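Local coordinates for enoyl-CoA hydratase (Thermus thermophilus, PDB 1WZ8), which probably catalyses the reversible hydration of 2-enoyl-CoA thioesters to 3-hydroxyacyl-CoA, as a hexameric lyase of the crotonase family, at residues H39-A43 with E92-L96; V111-G117 with T135-D139; A118-L124 with D150-W156. All blocks are in the same frame, centred on the assembly; numbering follows the deposited sequence.

Contact 1 of 3, residues H39-A43 with E92-L96; sequences HRGLA and EARDL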
loop_
_atom_site.group_PDB
_atom_site.type_symbol
_atom_site.label_atom_id
_atom_site.label_comp_id
_atom_site.label_asym_id
_atom_site.label_seq_id
_atom_site.Cartn_x
_atom_site.Cartn_y
_atom_site.Cartn_z
ATOM N N HIS A 39 -15.836 4.934 28.183
ATOM C CA HIS A 39 -15.299 4.522 26.895
ATOM C C HIS A 39 -15.372 5.685 25.903
ATOM O O HIS A 39 -14.399 5.986 25.208
ATOM C CB HIS A 39 -16.068 3.310 26.365
ATOM C CG HIS A 39 -15.541 2.783 25.068
ATOM N ND1 HIS A 39 -16.083 3.130 23.850
ATOM C CD2 HIS A 39 -14.502 1.959 24.799
ATOM C CE1 HIS A 39 -15.402 2.539 22.884
ATOM N NE2 HIS A 39 -14.437 1.821 23.432
ATOM N N ARG A 40 -16.523 6.346 25.843
ATOM C CA ARG A 40 -16.677 7.474 24.938
ATOM C C ARG A 40 -15.765 8.633 25.341
ATOM O O ARG A 40 -15.207 9.322 24.485
ATOM C CB ARG A 40 -18.130 7.945 24.911
ATOM C CG ARG A 40 -18.308 9.256 24.161
ATOM C CD ARG A 40 -19.748 9.488 23.752
ATOM N NE ARG A 40 -20.648 9.233 24.873
ATOM C CZ ARG A 40 -21.291 8.086 25.060
ATOM N NH1 ARG A 40 -21.110 7.090 24.198
ATOM N NH2 ARG A 40 -22.135 7.951 26.078
ATOM N N GLY A 41 -15.619 8.839 26.648
ATOM C CA GLY A 41 -14.767 9.904 27.143
ATOM C C GLY A 41 -13.314 9.705 26.754
ATOM O O GLY A 41 -12.658 10.634 26.284
ATOM N N LEU A 42 -12.807 8.492 26.954
ATOM C CA LEU A 42 -11.423 8.176 26.613
ATOM C C LEU A 42 -11.183 8.262 25.111
ATOM O O LEU A 42 -10.069 8.530 24.659
ATOM C CB LEU A 42 -11.069 6.770 27.113
ATOM C CG LEU A 42 -10.898 6.642 28.629
ATOM C CD1 LEU A 42 -10.822 5.180 29.043
ATOM C CD2 LEU A 42 -9.641 7.388 29.048
ATOM N N ALA A 43 -12.236 8.038 24.335
ATOM C CA ALA A 43 -12.113 8.070 22.883
ATOM C C ALA A 43 -12.196 9.475 22.299
ATOM O O ALA A 43 -11.547 9.776 21.300
ATOM C CB ALA A 43 -13.185 7.190 22.261
ATOM N N GLU A 92 -16.379 5.037 18.407
ATOM C CA GLU A 92 -15.650 5.321 19.644
ATOM C C GLU A 92 -14.419 4.419 19.730
ATOM O O GLU A 92 -13.321 4.868 20.083
ATOM C CB GLU A 92 -16.540 5.064 20.862
ATOM C CG GLU A 92 -17.574 6.141 21.118
ATOM C CD GLU A 92 -18.510 5.778 22.253
ATOM O OE1 GLU A 92 -18.134 4.924 23.082
ATOM O OE2 GLU A 92 -19.614 6.356 22.323
ATOM N N ALA A 93 -14.611 3.142 19.409
ATOM C CA ALA A 93 -13.524 2.161 19.451
ATOM C C ALA A 93 -12.438 2.577 18.471
ATOM O O ALA A 93 -11.247 2.489 18.760
ATOM C CB ALA A 93 -14.057 0.779 19.085
ATOM N N ARG A 94 -12.859 3.037 17.298
ATOM C CA ARG A 94 -11.901 3.473 16.290
ATOM C C ARG A 94 -11.092 4.654 16.817
ATOM O O ARG A 94 -9.876 4.717 16.631
ATOM C CB ARG A 94 -12.638 3.865 15.001
ATOM C CG ARG A 94 -11.767 4.525 13.931
ATOM C CD ARG A 94 -12.587 4.762 12.660
ATOM N NE ARG A 94 -11.852 5.476 11.617
ATOM C CZ ARG A 94 -11.608 6.780 11.625
ATOM N NH1 ARG A 94 -12.038 7.536 12.627
ATOM N NH2 ARG A 94 -10.944 7.335 10.620
ATOM N N ASP A 95 -11.766 5.585 17.487
ATOM C CA ASP A 95 -11.096 6.767 18.025
ATOM C C ASP A 95 -10.256 6.500 19.270
ATOM O O ASP A 95 -9.325 7.245 19.565
ATOM C CB ASP A 95 -12.114 7.877 18.323
ATOM C CG ASP A 95 -12.663 8.520 17.059
ATOM O OD1 ASP A 95 -11.895 8.678 16.093
ATOM O OD2 ASP A 95 -13.854 8.876 17.031
ATOM N N LEU A 96 -10.581 5.442 20.003
ATOM C CA LEU A 96 -9.829 5.109 21.204
ATOM C C LEU A 96 -8.390 4.797 20.812
ATOM O O LEU A 96 -7.469 4.997 21.597
ATOM C CB LEU A 96 -10.447 3.896 21.909
ATOM C CG LEU A 96 -9.839 3.520 23.266
ATOM C CD1 LEU A 96 -10.035 4.657 24.263
ATOM C CD2 LEU A 96 -10.502 2.256 23.786
#
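Two helices of the crotonase fold, 36-49 and 83-102, pack here in a buried contact pinned by a carboxylate that serves both a histidine and an arginine. The short segments run 8.4 Å apart at closest approach, their axes crossing at 45°, and Ala43 and Leu96 bring the backbones nearest, with CA atoms 4.1 Å apart. Such closeness depends on a small residue: Ala43 CB lies 3.2 Å from Glu92 O and also touches Asp95 and Leu96. Leu42 adds an apolar contact, its CB 3.7 Å from Leu96 CD1. Glu92 points its CB toward helix 36-49 and divides its oxygens. OE2 forms a salt bridge with Arg40 NH1 at 2.5 Å and another with Arg88 NE, so one carboxylate offsets two close positive charges. Outward from helix 83-102, Ala93 and Arg94 pack on Leu236 of helix 229-241. On the other oxygen, Glu92 OE1 meets the imidazole edge-on, accepting a nearly straight hydrogen bond from His39 ND1 at 2.8 Å.

Contact 2 of 3, residues V111-G117 with T135-D139; sequences VEKVAVG and TRLLD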
loop_
_atom_site.group_PDB
_atom_site.type_symbol
_atom_site.label_atom_id
_atom_site.label_comp_id
_atom_site.label_asym_id
_atom_site.label_seq_id
_atom_site.Cartn_x
_atom_site.Cartn_y
_atom_site.Cartn_z
ATOM N N VAL A 111 0.932 1.303 32.583
ATOM C CA VAL A 111 0.088 0.113 32.615
ATOM C C VAL A 111 0.306 -0.738 33.862
ATOM O O VAL A 111 1.188 -1.591 33.906
ATOM C CB VAL A 111 0.328 -0.731 31.354
ATOM C CG1 VAL A 111 -0.793 -1.735 31.172
ATOM C CG2 VAL A 111 0.436 0.190 30.139
ATOM N N GLU A 112 -0.533 -0.500 34.864
ATOM C CA GLU A 112 -0.453 -1.206 36.133
ATOM C C GLU A 112 -1.396 -2.398 36.242
ATOM O O GLU A 112 -2.583 -2.290 35.946
ATOM C CB GLU A 112 -0.759 -0.240 37.282
ATOM C CG GLU A 112 0.183 0.945 37.391
ATOM C CD GLU A 112 -0.298 1.968 38.404
ATOM O OE1 GLU A 112 -1.345 2.607 38.157
ATOM O OE2 GLU A 112 0.366 2.130 39.451
ATOM N N LYS A 113 -0.839 -3.530 36.665
ATOM C CA LYS A 113 -1.585 -4.766 36.900
ATOM C C LYS A 113 -2.371 -5.433 35.781
ATOM O O LYS A 113 -2.189 -6.622 35.531
ATOM C CB LYS A 113 -2.536 -4.574 38.084
ATOM C CG LYS A 113 -1.847 -4.197 39.382
ATOM C CD LYS A 113 -2.835 -4.177 40.533
ATOM C CE LYS A 113 -2.162 -3.716 41.818
ATOM N NZ LYS A 113 -1.591 -2.351 41.656
ATOM N N VAL A 114 -3.265 -4.692 35.131
ATOM C CA VAL A 114 -4.080 -5.281 34.080
ATOM C C VAL A 114 -4.387 -4.355 32.902
ATOM O O VAL A 114 -4.635 -3.164 33.075
ATOM C CB VAL A 114 -5.439 -5.768 34.645
ATOM C CG1 VAL A 114 -6.208 -6.520 33.572
ATOM C CG2 VAL A 114 -5.225 -6.652 35.871
ATOM N N ALA A 115 -4.380 -4.938 31.708
ATOM C CA ALA A 115 -4.696 -4.236 30.470
ATOM C C ALA A 115 -5.305 -5.299 29.568
ATOM O O ALA A 115 -4.595 -6.131 29.011
ATOM C CB ALA A 115 -3.430 -3.654 29.835
ATOM N N VAL A 116 -6.629 -5.267 29.440
ATOM C CA VAL A 116 -7.357 -6.235 28.633
ATOM C C VAL A 116 -8.356 -5.518 27.719
ATOM O O VAL A 116 -8.881 -4.459 28.070
ATOM C CB VAL A 116 -8.142 -7.230 29.537
ATOM C CG1 VAL A 116 -8.920 -8.217 28.680
ATOM C CG2 VAL A 116 -7.183 -7.968 30.472
ATOM N N GLY A 117 -8.613 -6.101 26.551
ATOM C CA GLY A 117 -9.555 -5.512 25.609
ATOM C C GLY A 117 -9.283 -4.050 25.311
ATOM O O GLY A 117 -8.179 -3.686 24.906
ATOM N N THR A 135 2.498 -7.510 35.200
ATOM C CA THR A 135 1.253 -7.009 34.621
ATOM C C THR A 135 0.670 -8.069 33.690
ATOM O O THR A 135 1.413 -8.799 33.033
ATOM C CB THR A 135 1.500 -5.713 33.808
ATOM O OG1 THR A 135 2.034 -4.709 34.674
ATOM C CG2 THR A 135 0.198 -5.193 33.193
ATOM N N ARG A 136 -0.657 -8.155 33.637
ATOM C CA ARG A 136 -1.325 -9.121 32.768
ATOM C C ARG A 136 -1.858 -8.391 31.536
ATOM O O ARG A 136 -2.675 -7.484 31.664
ATOM C CB ARG A 136 -2.485 -9.799 33.512
ATOM C CG ARG A 136 -3.214 -10.867 32.700
ATOM C CD ARG A 136 -4.137 -11.700 33.580
ATOM N NE ARG A 136 -5.400 -11.029 33.879
ATOM C CZ ARG A 136 -6.516 -11.190 33.171
ATOM N NH1 ARG A 136 -6.527 -12.005 32.124
ATOM N NH2 ARG A 136 -7.621 -10.540 33.510
ATOM N N LEU A 137 -1.387 -8.782 30.353
ATOM C CA LEU A 137 -1.830 -8.159 29.106
ATOM C C LEU A 137 -2.551 -9.209 28.270
ATOM O O LEU A 137 -1.983 -10.253 27.937
ATOM C CB LEU A 137 -0.630 -7.598 28.333
ATOM C CG LEU A 137 0.268 -6.649 29.132
ATOM C CD1 LEU A 137 1.438 -6.203 28.264
ATOM C CD2 LEU A 137 -0.531 -5.441 29.606
ATOM N N LEU A 138 -3.800 -8.931 27.922
ATOM C CA LEU A 138 -4.593 -9.883 27.158
ATOM C C LEU A 138 -5.619 -9.212 26.254
ATOM O O LEU A 138 -6.349 -8.319 26.673
ATOM C CB LEU A 138 -5.304 -10.827 28.131
ATOM C CG LEU A 138 -6.237 -11.931 27.627
ATOM C CD1 LEU A 138 -5.488 -12.941 26.776
ATOM C CD2 LEU A 138 -6.840 -12.611 28.830
ATOM N N ASP A 139 -5.661 -9.637 25.000
ATOM C CA ASP A 139 -6.631 -9.087 24.072
ATOM C C ASP A 139 -7.992 -9.508 24.628
ATOM O O ASP A 139 -8.867 -8.673 24.857
ATOM C CB ASP A 139 -6.427 -9.674 22.686
ATOM C CG ASP A 139 -7.493 -9.226 21.716
ATOM O OD1 ASP A 139 -7.410 -8.086 21.210
ATOM O OD2 ASP A 139 -8.428 -10.015 21.481
HETATM O O HOH W 1 1.817 -4.173 37.410
#
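Strands 114-116 and 136-138 pair in parallel, with Val114, Ala115 and Val116 opposite Arg136, Leu137 and Leu138. The backbone ladder runs Arg136 N to Lys113 O (2.9 Å), Ala115 N to Arg136 O (3.1 Å) and Leu138 N to Ala115 O (3.1 Å). At its end Gly117 N serves two acceptors, Leu138 O at 3.2 Å and, weakly, Asp139 O at 3.1 Å. Val114 and Val116 are bonded to the backbone of Ser68, and Leu137 to that of Leu175, so both strands have partners on their outer sides as well. Lys113 sits in a classic gamma turn closed by Val114 N to Glu112 O at 2.6 Å; its own N donates to a water at 2.8 Å, which also lies 2.8 Å from Thr135 OG1. That hydroxyl is bonded to Gly132 N too. Charged ends look outward from the pair: Glu112 to Arg61, Lys113 NZ to Gly65 O and Asp139 to His141. Ala115 CB meets Leu137 CD2 at 3.4 Å on the face covered by Leu120, whereas Val116 CG2 lies over the Arg136 guanidinium. Linking the second strands of successive beta-beta-alpha units, this pairing belongs to the small sheet of the crotonase spiral.

Contact 3 of 3, residues A118-L124 with D150-W156; sequences AGLALAL and DHAVLLW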
loop_
_atom_site.group_PDB
_atom_site.type_symbol
_atom_site.label_atom_id
_atom_site.label_comp_id
_atom_site.label_asym_id
_atom_site.label_seq_id
_atom_site.Cartn_x
_atom_site.Cartn_y
_atom_site.Cartn_z
ATOM N N ALA A 118 -10.293 -3.207 25.511
ATOM C CA ALA A 118 -10.150 -1.776 25.264
ATOM C C ALA A 118 -9.014 -1.214 26.110
ATOM O O ALA A 118 -8.379 -0.232 25.735
ATOM C CB ALA A 118 -11.455 -1.053 25.588
ATOM N N GLY A 119 -8.768 -1.840 27.259
ATOM C CA GLY A 119 -7.690 -1.388 28.123
ATOM C C GLY A 119 -6.345 -1.564 27.441
ATOM O O GLY A 119 -5.485 -0.678 27.482
ATOM N N LEU A 120 -6.154 -2.718 26.813
ATOM C CA LEU A 120 -4.907 -2.985 26.111
ATOM C C LEU A 120 -4.840 -2.108 24.861
ATOM O O LEU A 120 -3.763 -1.666 24.463
ATOM C CB LEU A 120 -4.815 -4.463 25.726
ATOM C CG LEU A 120 -3.504 -4.935 25.083
ATOM C CD1 LEU A 120 -2.324 -4.685 26.032
ATOM C CD2 LEU A 120 -3.615 -6.416 24.757
ATOM N N ALA A 121 -5.994 -1.853 24.246
ATOM C CA ALA A 121 -6.039 -1.016 23.049
ATOM C C ALA A 121 -5.472 0.370 23.343
ATOM O O ALA A 121 -4.657 0.904 22.579
ATOM C CB ALA A 121 -7.479 -0.897 22.539
ATOM N N LEU A 122 -5.899 0.945 24.461
ATOM C CA LEU A 122 -5.444 2.268 24.857
ATOM C C LEU A 122 -3.967 2.231 25.221
ATOM O O LEU A 122 -3.208 3.117 24.836
ATOM C CB LEU A 122 -6.269 2.773 26.046
ATOM C CG LEU A 122 -5.965 4.177 26.574
ATOM C CD1 LEU A 122 -6.093 5.191 25.446
ATOM C CD2 LEU A 122 -6.922 4.508 27.713
ATOM N N ALA A 123 -3.565 1.193 25.950
ATOM C CA ALA A 123 -2.174 1.032 26.369
ATOM C C ALA A 123 -1.224 0.942 25.184
ATOM O O ALA A 123 -0.147 1.555 25.186
ATOM C CB ALA A 123 -2.029 -0.216 27.226
ATOM N N LEU A 124 -1.605 0.161 24.180
ATOM C CA LEU A 124 -0.760 -0.007 23.005
ATOM C C LEU A 124 -0.856 1.131 21.990
ATOM O O LEU A 124 0.021 1.274 21.140
ATOM C CB LEU A 124 -1.060 -1.346 22.326
ATOM C CG LEU A 124 -0.811 -2.587 23.192
ATOM C CD1 LEU A 124 -0.955 -3.845 22.338
ATOM C CD2 LEU A 124 0.583 -2.515 23.821
ATOM N N ASP A 150 -10.613 -4.515 18.177
ATOM C CA ASP A 150 -10.521 -3.175 18.746
ATOM C C ASP A 150 -9.139 -2.524 18.765
ATOM O O ASP A 150 -8.986 -1.415 19.278
ATOM C CB ASP A 150 -11.150 -3.130 20.149
ATOM C CG ASP A 150 -10.375 -3.920 21.182
ATOM O OD1 ASP A 150 -9.273 -4.412 20.877
ATOM O OD2 ASP A 150 -10.880 -4.040 22.320
ATOM N N HIS A 151 -8.143 -3.195 18.196
ATOM C CA HIS A 151 -6.793 -2.634 18.133
ATOM C C HIS A 151 -5.750 -3.612 17.603
ATOM O O HIS A 151 -4.825 -3.217 16.892
ATOM C CB HIS A 151 -6.323 -2.157 19.519
ATOM C CG HIS A 151 -5.782 -3.257 20.380
ATOM N ND1 HIS A 151 -6.594 -4.135 21.064
ATOM C CD2 HIS A 151 -4.512 -3.670 20.601
ATOM C CE1 HIS A 151 -5.847 -5.045 21.667
ATOM N NE2 HIS A 151 -4.580 -4.786 21.400
ATOM N N ALA A 152 -5.907 -4.885 17.951
ATOM C CA ALA A 152 -4.951 -5.917 17.583
ATOM C C ALA A 152 -4.511 -5.969 16.132
ATOM O O ALA A 152 -3.322 -6.073 15.849
ATOM C CB ALA A 152 -5.476 -7.281 18.004
ATOM N N VAL A 153 -5.455 -5.905 15.206
ATOM C CA VAL A 153 -5.077 -5.985 13.811
ATOM C C VAL A 153 -4.325 -4.748 13.331
ATOM O O VAL A 153 -3.587 -4.819 12.354
ATOM C CB VAL A 153 -6.305 -6.282 12.933
ATOM C CG1 VAL A 153 -5.920 -6.315 11.460
ATOM C CG2 VAL A 153 -6.882 -7.637 13.342
ATOM N N LEU A 154 -4.483 -3.622 14.024
ATOM C CA LEU A 154 -3.754 -2.417 13.625
ATOM C C LEU A 154 -2.350 -2.387 14.230
ATOM O O LEU A 154 -1.361 -2.075 13.551
ATOM C CB LEU A 154 -4.488 -1.150 14.085
ATOM C CG LEU A 154 -3.773 0.160 13.714
ATOM C CD1 LEU A 154 -3.896 0.377 12.215
ATOM C CD2 LEU A 154 -4.374 1.340 14.465
ATOM N N LEU A 155 -2.270 -2.734 15.509
ATOM C CA LEU A 155 -1.020 -2.659 16.247
ATOM C C LEU A 155 -0.094 -3.868 16.385
ATOM O O LEU A 155 1.114 -3.732 16.189
ATOM C CB LEU A 155 -1.323 -2.112 17.652
ATOM C CG LEU A 155 -2.233 -0.871 17.733
ATOM C CD1 LEU A 155 -2.489 -0.502 19.192
ATOM C CD2 LEU A 155 -1.591 0.292 16.992
ATOM N N TRP A 156 -0.631 -5.042 16.713
ATOM C CA TRP A 156 0.226 -6.212 16.941
ATOM C C TRP A 156 1.242 -6.667 15.888
ATOM O O TRP A 156 2.393 -6.944 16.227
ATOM C CB TRP A 156 -0.624 -7.421 17.357
ATOM C CG TRP A 156 -1.136 -7.334 18.766
ATOM C CD1 TRP A 156 -1.928 -6.351 19.293
ATOM C CD2 TRP A 156 -0.911 -8.278 19.822
ATOM N NE1 TRP A 156 -2.209 -6.628 20.612
ATOM C CE2 TRP A 156 -1.599 -7.804 20.961
ATOM C CE3 TRP A 156 -0.195 -9.478 19.916
ATOM C CZ2 TRP A 156 -1.592 -8.490 22.182
ATOM C CZ3 TRP A 156 -0.188 -10.160 21.133
ATOM C CH2 TRP A 156 -0.884 -9.660 22.247
#
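A buried histidine strung between an aspartate and a tryptophan lies flat against a helix at the heart of this crotonase-fold subunit. His151 ND1 donates to Asp150 OD1 at 2.7 Å, while His151 NE2 accepts from Trp156 NE1 at 3.1 Å, which fixes the ring as the neutral tautomer protonated on ND1. These polar links all stay within 150-156; toward helix 118-125 the interaction is packing alone. Ala121 CA sits 3.8 Å from the centroid of the His151 ring in a CH-pi contact over its face, and the small Ala121 side chain lets its CB approach His151 CB to 3.5 Å. His151 is also the N-cap residue of helix 152-155, its O accepting from the N atoms of Leu154 and Leu155. One turn along helix 118-125, Leu124 CB meets Leu155 CD1 at 3.5 Å, and Leu120 CD2 reaches the edge of the indole at Trp156 CZ2, 3.9 Å away. On its far side helix 152-155 faces another subunit, where Val153 O accepts a hydrogen bond from Trp224 of that chain. In crotonases the N-terminus of the helix equivalent to 118-125 lends a peptide NH to the oxyanion hole, and a bound methylpentanediol close to Asp150 is consistent with a pocket here. Asp150 OD2 lies 3.3 Å from Ala118 N, at an angle too poor for a hydrogen bond.

In the fold
All three contacts are mainly buried, but each uses a different chemistry. Contact 1 joins two helices through a shared carboxylate, contact 2 joins two strands through backbone bonds, and contact 3, nearest the centre of the chain, relies on apolar and ring packing across its segments. Contacts 2 and 3 are continuous: strand 114-116 leads through Gly117 into helix 118-125, and Asp139 OD1 lies 3.4 Å from His151 CE1. Helix 118-125 also binds contact 1 to the centre, since Leu96 CD2 packs 3.8 Å from Ala118 O. Contacts 1 and 2, on opposite sides of the chain's centre, do not touch; their nearest atoms are about 6 Å apart.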